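Local coordinates for lipid-transfer protein (Thermomonospora curvata, PDB 6OK1) that is a lipid-transfer protein with a thiolase-like fold, its precise role not being assigned here, at residues G171-A174 and V175-K179; R313-A316 and K317-I320. All blocks are in the same frame, centred on the assembly; numbering follows the deposited sequence.

How the contacts relate
Contact 1, the run 171-179 within helix 167-182, and contact 2, the loop and first turn of helix 316-321, are both local, yet they meet although one lies in the N-terminal and the other in the C-terminal part of the thiolase-like fold. Their centres are about 15 Å apart. Ile320 of contact 2 joins them: its CG2 packs against CB of Arg172 at 3.7 Å, and its CD1 reaches CG2 of Val173 at 3.9 Å. Lys317 also touches Asp169, the acid that forms a salt bridge with Arg172. The sodium ion, at Val48, Ile70 and Glu72, involves neither contact.

Contact 1: G171-A174 and V175-K179; sequences GRVA and VVDRK
With chi1 at -87°, CG of Asp177 sits beside its own backbone N and anti to the carbonyl carbon, which brings CG of Asp177 to 3.5 Å from Val173 O, one turn earlier. The side chains of Val173 and Asp177 lie side by side, pointing the same way, with CG1 of Val173 4.2 Å from OD2 of Asp177. OD1 of this buried acid accepts a hydrogen bond from ND2 of Asn334, while OD2 lies close to the like-charged carboxylate of Asp295. Apolar Val173 suits a buried place against Ile320 and Thr298. CG1 of Val176, another buried valine, comes within 3.3 Å of Val173 O.

The framework is the i to i+4 bonding of an alpha-helix, here the middle of helix 167-182 in the thiolase-like fold. Val175 N reaches Gly171 O at 2.8 Å, its donor nearly in line with the carbonyl, and Asp177 N gives Val173 O a straighter N-H bond at 168°.

Small Ala174 suits the side facing Leu340 and His199. Ala174 O accepts from Arg178 N at 2.9 Å, while CB and CG of Arg178 both lie 3.4 Å from that same oxygen. Bends at chi2 and chi3 then carry the guanidinium away to Arg192 O and a cation-pi contact with Phe189.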
ATOM      1  N   GLY A 171      24.688  -7.387 -22.862  1.00 25.53           N
ATOM      2  CA  GLY A 171      24.012  -8.079 -23.940  1.00 24.76           C
ATOM      3  C   GLY A 171      23.926  -9.578 -23.734  1.00 26.64           C
ATOM      4  O   GLY A 171      22.941 -10.210 -24.139  1.00 28.90           O
ATOM      5  N   ARG A 172      24.937 -10.173 -23.097  1.00 24.97           N
ATOM      6  CA  ARG A 172      24.875 -11.614 -22.866  1.00 25.16           C
ATOM      7  C   ARG A 172      23.688 -11.986 -22.006  1.00 26.52           C
ATOM      8  O   ARG A 172      23.157 -13.094 -22.135  1.00 27.48           O
ATOM      9  CB  ARG A 172      26.184 -12.114 -22.254  1.00 27.20           C
ATOM     10  CG  ARG A 172      27.160 -12.491 -23.328  1.00 29.83           C
ATOM     11  CD  ARG A 172      28.470 -13.068 -22.798  1.00 32.32           C
ATOM     12  NE  ARG A 172      29.402 -11.993 -22.520  1.00 44.85           N
ATOM     13  CZ  ARG A 172      30.176 -11.423 -23.431  1.00 40.56           C
ATOM     14  NH1 ARG A 172      30.157 -11.837 -24.685  1.00 37.62           N
ATOM     15  NH2 ARG A 172      30.963 -10.420 -23.091  1.00 35.74           N
ATOM     16  N   VAL A 173      23.275 -11.086 -21.108  1.00 26.25           N
ATOM     17  CA  VAL A 173      22.081 -11.317 -20.310  1.00 23.43           C
ATOM     18  C   VAL A 173      20.863 -11.339 -21.206  1.00 24.15           C
ATOM     19  O   VAL A 173      19.974 -12.190 -21.062  1.00 25.77           O
ATOM     20  CB  VAL A 173      21.938 -10.234 -19.226  1.00 24.52           C
ATOM     21  CG1 VAL A 173      20.617 -10.403 -18.485  1.00 26.87           C
ATOM     22  CG2 VAL A 173      23.070 -10.298 -18.265  1.00 26.82           C
ATOM     23  N   ALA A 174      20.787 -10.376 -22.117  1.00 23.72           N
ATOM     24  CA  ALA A 174      19.667 -10.320 -23.046  1.00 24.69           C
ATOM     25  C   ALA A 174      19.614 -11.576 -23.903  1.00 24.79           C
ATOM     26  O   ALA A 174      18.539 -12.146 -24.116  1.00 25.33           O
ATOM     27  CB  ALA A 174      19.777  -9.070 -23.921  1.00 26.20           C
ATOM     28  N   VAL A 175      20.772 -12.030 -24.383  1.00 25.80           N
ATOM     29  CA  VAL A 175      20.809 -13.196 -25.266  1.00 26.54           C
ATOM     30  C   VAL A 175      20.323 -14.440 -24.535  1.00 25.03           C
ATOM     31  O   VAL A 175      19.514 -15.218 -25.065  1.00 27.36           O
ATOM     32  CB  VAL A 175      22.229 -13.391 -25.833  1.00 30.14           C
ATOM     33  CG1 VAL A 175      22.317 -14.682 -26.629  1.00 28.42           C
ATOM     34  CG2 VAL A 175      22.627 -12.196 -26.710  1.00 29.77           C
ATOM     35  N   VAL A 176      20.804 -14.665 -23.305  1.00 25.97           N
ATOM     36  CA  VAL A 176      20.368 -15.872 -22.596  1.00 27.29           C
ATOM     37  C   VAL A 176      18.891 -15.772 -22.222  1.00 24.73           C
ATOM     38  O   VAL A 176      18.140 -16.747 -22.353  1.00 25.40           O
ATOM     39  CB  VAL A 176      21.270 -16.165 -21.377  1.00 26.92           C
ATOM     40  CG1 VAL A 176      20.983 -15.222 -20.224  1.00 30.20           C
ATOM     41  CG2 VAL A 176      21.097 -17.631 -20.914  1.00 34.37           C
ATOM     42  N   ASP A 177      18.430 -14.596 -21.777  1.00 26.84           N
ATOM     43  CA  ASP A 177      16.996 -14.413 -21.596  1.00 23.09           C
ATOM     44  C   ASP A 177      16.220 -14.819 -22.845  1.00 29.39           C
ATOM     45  O   ASP A 177      15.215 -15.536 -22.770  1.00 27.48           O
ATOM     46  CB  ASP A 177      16.665 -12.939 -21.303  1.00 23.05           C
ATOM     47  CG  ASP A 177      16.746 -12.557 -19.836  1.00 27.95           C
ATOM     48  OD1 ASP A 177      16.839 -13.411 -18.945  1.00 25.49           O
ATOM     49  OD2 ASP A 177      16.706 -11.323 -19.585  1.00 26.07           O
ATOM     50  N   ARG A 178      16.608 -14.270 -23.997  1.00 24.50           N
ATOM     51  CA  ARG A 178      15.846 -14.529 -25.213  1.00 25.89           C
ATOM     52  C   ARG A 178      16.024 -15.970 -25.683  1.00 28.76           C
ATOM     53  O   ARG A 178      15.130 -16.529 -26.317  1.00 26.93           O
ATOM     54  CB  ARG A 178      16.258 -13.532 -26.298  1.00 24.71           C
ATOM     55  CG  ARG A 178      15.762 -12.081 -25.994  1.00 27.22           C
ATOM     56  CD  ARG A 178      14.256 -11.923 -26.173  1.00 27.23           C
ATOM     57  NE  ARG A 178      13.906 -12.045 -27.588  1.00 26.91           N
ATOM     58  CZ  ARG A 178      13.775 -11.030 -28.439  1.00 28.01           C
ATOM     59  NH1 ARG A 178      13.906  -9.769 -28.034  1.00 29.13           N
ATOM     60  NH2 ARG A 178      13.490 -11.286 -29.716  1.00 27.66           N
ATOM     61  N   LYS A 179      17.153 -16.591 -25.363  1.00 25.28           N
ATOM     62  CA  LYS A 179      17.316 -18.007 -25.692  1.00 26.13           C
ATOM     63  C   LYS A 179      16.269 -18.845 -24.965  1.00 29.34           C
ATOM     64  O   LYS A 179      15.617 -19.727 -25.551  1.00 29.97           O
ATOM     65  CB  LYS A 179      18.724 -18.461 -25.320  1.00 27.26           C
ATOM     66  CG  LYS A 179      19.015 -19.947 -25.568  1.00 31.76           C
ATOM     67  CD  LYS A 179      20.512 -20.218 -25.323  1.00 36.65           C
ATOM     68  CE  LYS A 179      20.880 -21.649 -25.581  1.00 84.62           C
ATOM     69  NZ  LYS A 179      22.335 -21.853 -25.366  1.00 65.48           N
TER

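Contact 2: R313-A316 and K317-I320; sequences RGEA and KDFI
Gly314 O and Lys317 N are joined through one water, which donates to the carbonyl oxygen at 2.8 Å and accepts from the amide at 2.9 Å. A positive phi of 75° suits glycine here, and CE of Lys317 passes 4.1 Å from Gly314 O.

Glu315 follows at the N-cap. Glu315 O accepts a straight hydrogen bond from Phe319 N at 3.0 Å and a weak, bent one from Asp318 N. OD2 of Asp318 comes to 3.8 Å from CB of Glu315, and their carboxylate planes are 85° apart. Their charges would be expected to disfavour closer approach, whereas Lys317 NZ probably offsets the charge of Asp318 through a salt bridge to Asp318 OD1 at 3.2 Å, met on the syn side but out of the carboxylate plane.

This is the N-terminal start of helix 316-321 in the C-terminal half of the thiolase-like fold, fastened to helix 301-307 because Glu306 accepts from the backbone amides of Gly314 and Ala316.

Compact Ala316 fits against Leu302 and Cys311. Ala316 O receives Ile320 N, and CG1 of Ile320, placed beside its own backbone N by chi1 of -64°, approaches Ala316 O to 3.2 Å. Branched and apolar, Ile320 also packs against Leu302 and Leu305 of helix 301-307.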
ATOM      1  N   ARG A 313      32.938  -9.555  -6.347  1.00 34.04           N
ATOM      2  CA  ARG A 313      32.637  -8.189  -6.782  1.00 32.56           C
ATOM      3  C   ARG A 313      33.342  -7.872  -8.091  1.00 30.88           C
ATOM      4  O   ARG A 313      34.548  -8.104  -8.235  1.00 30.72           O
ATOM      5  CB  ARG A 313      33.084  -7.176  -5.727  1.00 42.76           C
ATOM      6  CG  ARG A 313      32.324  -7.186  -4.474  1.00 72.66           C
ATOM      7  CD  ARG A 313      30.987  -6.563  -4.695  1.00 46.23           C
ATOM      8  NE  ARG A 313      30.207  -6.653  -3.488  1.00 63.35           N
ATOM      9  CZ  ARG A 313      28.929  -6.348  -3.428  1.00 62.98           C
ATOM     10  NH1 ARG A 313      28.297  -5.927  -4.526  1.00 32.26           N
ATOM     11  NH2 ARG A 313      28.306  -6.471  -2.270  1.00 48.27           N
ATOM     12  N   GLY A 314      32.590  -7.310  -9.034  1.00 30.51           N
ATOM     13  CA  GLY A 314      33.101  -6.939 -10.343  1.00 29.96           C
ATOM     14  C   GLY A 314      33.338  -8.072 -11.317  1.00 31.32           C
ATOM     15  O   GLY A 314      33.763  -7.806 -12.449  1.00 31.44           O
ATOM     16  N   GLU A 315      33.082  -9.322 -10.932  1.00 29.28           N
ATOM     17  CA  GLU A 315      33.352 -10.451 -11.804  1.00 26.13           C
ATOM     18  C   GLU A 315      32.102 -11.117 -12.374  1.00 29.48           C
ATOM     19  O   GLU A 315      32.212 -12.180 -12.991  1.00 29.72           O
ATOM     20  CB  GLU A 315      34.222 -11.466 -11.039  1.00 29.91           C
ATOM     21  CG  GLU A 315      35.475 -10.784 -10.516  1.00 41.47           C
ATOM     22  CD  GLU A 315      36.585 -11.731 -10.143  1.00 58.79           C
ATOM     23  OE1 GLU A 315      36.309 -12.925  -9.948  1.00 37.38           O
ATOM     24  OE2 GLU A 315      37.738 -11.267 -10.043  1.00 45.16           O
ATOM     25  N   ALA A 316      30.918 -10.511 -12.227  1.00 27.18           N
ATOM     26  CA  ALA A 316      29.737 -11.066 -12.874  1.00 25.93           C
ATOM     27  C   ALA A 316      29.922 -11.194 -14.371  1.00 27.79           C
ATOM     28  O   ALA A 316      29.404 -12.138 -14.981  1.00 28.53           O
ATOM     29  CB  ALA A 316      28.507 -10.210 -12.568  1.00 24.45           C
ATOM     30  N   LYS A 317      30.629 -10.255 -14.993  1.00 25.12           N
ATOM     31  CA  LYS A 317      30.822 -10.340 -16.432  1.00 25.70           C
ATOM     32  C   LYS A 317      31.542 -11.633 -16.796  1.00 29.68           C
ATOM     33  O   LYS A 317      31.250 -12.258 -17.823  1.00 31.97           O
ATOM     34  CB  LYS A 317      31.611  -9.135 -16.942  1.00 27.98           C
ATOM     35  CG  LYS A 317      33.050  -9.066 -16.422  1.00 29.10           C
ATOM     36  CD  LYS A 317      33.699  -7.723 -16.821  1.00 31.29           C
ATOM     37  CE  LYS A 317      35.124  -7.589 -16.281  1.00 34.07           C
ATOM     38  NZ  LYS A 317      35.995  -8.632 -16.888  1.00 53.99           N
ATOM     39  N   ASP A 318      32.457 -12.064 -15.936  1.00 29.82           N
ATOM     40  CA  ASP A 318      33.199 -13.302 -16.180  1.00 33.21           C
ATOM     41  C   ASP A 318      32.340 -14.533 -15.908  1.00 30.75           C
ATOM     42  O   ASP A 318      32.368 -15.498 -16.680  1.00 36.42           O
ATOM     43  CB  ASP A 318      34.454 -13.298 -15.313  1.00 32.21           C
ATOM     44  CG  ASP A 318      35.289 -12.055 -15.519  1.00 53.20           C
ATOM     45  OD1 ASP A 318      35.666 -11.784 -16.672  1.00 41.04           O
ATOM     46  OD2 ASP A 318      35.550 -11.326 -14.546  1.00 46.68           O
ATOM     47  N   PHE A 319      31.563 -14.505 -14.821  1.00 32.68           N
ATOM     48  CA  PHE A 319      30.620 -15.572 -14.509  1.00 27.05           C
ATOM     49  C   PHE A 319      29.659 -15.802 -15.667  1.00 28.66           C
ATOM     50  O   PHE A 319      29.380 -16.950 -16.034  1.00 32.34           O
ATOM     51  CB  PHE A 319      29.876 -15.205 -13.218  1.00 29.99           C
ATOM     52  CG  PHE A 319      28.973 -16.279 -12.676  1.00 30.90           C
ATOM     53  CD1 PHE A 319      29.474 -17.284 -11.883  1.00 32.57           C
ATOM     54  CD2 PHE A 319      27.605 -16.252 -12.927  1.00 27.75           C
ATOM     55  CE1 PHE A 319      28.641 -18.264 -11.365  1.00 40.08           C
ATOM     56  CE2 PHE A 319      26.768 -17.219 -12.403  1.00 31.13           C
ATOM     57  CZ  PHE A 319      27.280 -18.220 -11.622  1.00 35.54           C
ATOM     58  N   ILE A 320      29.169 -14.719 -16.281  1.00 29.80           N
ATOM     59  CA  ILE A 320      28.207 -14.838 -17.374  1.00 24.76           C
ATOM     60  C   ILE A 320      28.898 -15.308 -18.656  1.00 29.00           C
ATOM     61  O   ILE A 320      28.396 -16.183 -19.369  1.00 36.32           O
ATOM     62  CB  ILE A 320      27.481 -13.500 -17.588  1.00 24.31           C
ATOM     63  CG1 ILE A 320      26.663 -13.188 -16.333  1.00 27.93           C
ATOM     64  CG2 ILE A 320      26.625 -13.528 -18.860  1.00 27.42           C
ATOM     65  CD1 ILE A 320      26.068 -11.765 -16.331  1.00 25.53           C
TER
HETATM   66  O   HOH W   1      31.545  -7.633 -14.071  1.00 28.50           O